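Local structure of heme utilization carrier protein (Escherichia coli O157:H7, 6U9J) at the interface of chains A and B. The protein probably binds heme or the anaerobilin made by anaerobic heme degradation and carries it through the cytosol during heme utilisation. Numbering follows the deposited sequence. Chains: chain A/B, Heme utilization carrier protein.

The interface of chains A and B. Residues chain A 66-68; chain B 59, 61, 86, 92-93, 130.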
# COMPACT_ATOMS: atom_id res chain seq x y z
N VAL A 66 2.59 -7.36 2.88
CA VAL A 66 2.42 -6.09 3.58
C VAL A 66 0.95 -5.71 3.55
O VAL A 66 0.26 -5.93 2.55
CB VAL A 66 3.29 -4.97 2.93
CG1 VAL A 66 2.94 -3.59 3.49
CG2 VAL A 66 4.77 -5.26 3.10
N ILE A 67 0.47 -5.12 4.64
CA ILE A 67 -0.76 -4.36 4.67
C ILE A 67 -0.39 -3.00 5.21
O ILE A 67 0.16 -2.89 6.32
CB ILE A 67 -1.85 -5.01 5.54
CG1 ILE A 67 -2.29 -6.35 4.96
CG2 ILE A 67 -3.03 -4.05 5.67
CD1 ILE A 67 -3.64 -6.82 5.47
N LEU A 68 -0.65 -1.96 4.44
CA LEU A 68 -0.48 -0.61 4.94
C LEU A 68 -1.85 0.04 5.00
O LEU A 68 -2.67 -0.14 4.10
CB LEU A 68 0.45 0.22 4.05
CG LEU A 68 1.95 -0.09 4.19
CD1 LEU A 68 2.75 1.06 3.61
CD2 LEU A 68 2.34 -0.33 5.63
N THR B 59 7.33 6.23 2.64
CA THR B 59 7.17 4.78 2.58
C THR B 59 6.22 4.45 1.45
O THR B 59 5.15 5.06 1.34
CB THR B 59 6.63 4.24 3.90
OG1 THR B 59 7.48 4.65 4.97
CG2 THR B 59 6.54 2.73 3.86
N VAL B 61 4.36 1.42 -1.19
CA VAL B 61 3.97 0.06 -1.58
C VAL B 61 3.49 0.09 -3.03
O VAL B 61 2.72 0.97 -3.40
CB VAL B 61 2.86 -0.49 -0.67
CG1 VAL B 61 3.47 -1.15 0.55
CG2 VAL B 61 1.90 0.61 -0.27
N LEU B 86 2.74 -2.38 13.07
CA LEU B 86 3.08 -0.98 13.23
C LEU B 86 2.17 -0.32 14.26
O LEU B 86 0.97 -0.62 14.36
CB LEU B 86 2.97 -0.25 11.89
CG LEU B 86 3.84 -0.80 10.76
CD1 LEU B 86 3.76 0.09 9.50
CD2 LEU B 86 5.27 -0.96 11.23
N MET B 92 -0.22 6.52 9.26
CA MET B 92 0.13 5.23 8.69
C MET B 92 0.27 4.18 9.77
O MET B 92 0.90 4.42 10.81
CB MET B 92 1.43 5.34 7.90
CG MET B 92 2.33 4.15 8.09
SD MET B 92 3.86 4.54 7.26
CE MET B 92 3.69 3.36 5.95
N SER B 93 -0.29 3.00 9.52
CA SER B 93 -0.08 1.83 10.34
C SER B 93 -0.18 0.62 9.42
O SER B 93 -0.15 0.74 8.19
CB SER B 93 -1.09 1.80 11.49
OG SER B 93 -0.74 0.80 12.42
N LEU B 130 8.53 -3.56 -0.08
CA LEU B 130 8.34 -2.26 0.53
C LEU B 130 9.53 -1.40 0.14
O LEU B 130 10.62 -1.93 -0.05
CB LEU B 130 8.23 -2.37 2.06
CG LEU B 130 7.77 -1.12 2.78
CD1 LEU B 130 6.31 -0.88 2.54
CD2 LEU B 130 8.03 -1.26 4.26
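Strand 66-71 of chain A packs against chain B, where strands 56-62, 83-89, 92-96 and 130-134 supply the partners. A:Leu68 points its isobutyl end into chain B and has 64 Å² of its surface hidden there. Its CG lies anti to the carbonyl carbon (chi1 -76°). This points CG toward chain B, and chi2 (-163°) sets its two methyls against different partners. The CD1 methyl meets the CE methyl of B:Met92 at 3.4 Å, a tight carbon contact. B:Met92 reaches this place with a chain bent at chi3 (-111°), which turns its terminal methyl toward the leucine. On the nearly opposite side of this leucine methyl, B:Val61 CG1 lies 3.8 Å from A:Leu68 CD1. B:Thr59 CG2 and B:Leu130 CD1 border the same methyl more loosely. The other methyl, A:Leu68 CD2, lies 3.7 Å from the backbone carbonyl O of B:Ser93, and B:Met92 CE and B:Leu86 CD1 also border it.

A:Val66 adds a smaller contact. Its CG1 meets CG1 of B:Val61 at 3.9 Å, the two side chains crossing at a slant. B:Val61 CG1 therefore touches both A:Val66 and A:Leu68.

The interface is two-fold symmetric, so the patch recurs with the chains exchanged. The structure alone does not show that this pair is the working form. The patch lies where the beta-sheets of the two subunits meet, with helix 144-157 of each chain on the outer flank of the pair.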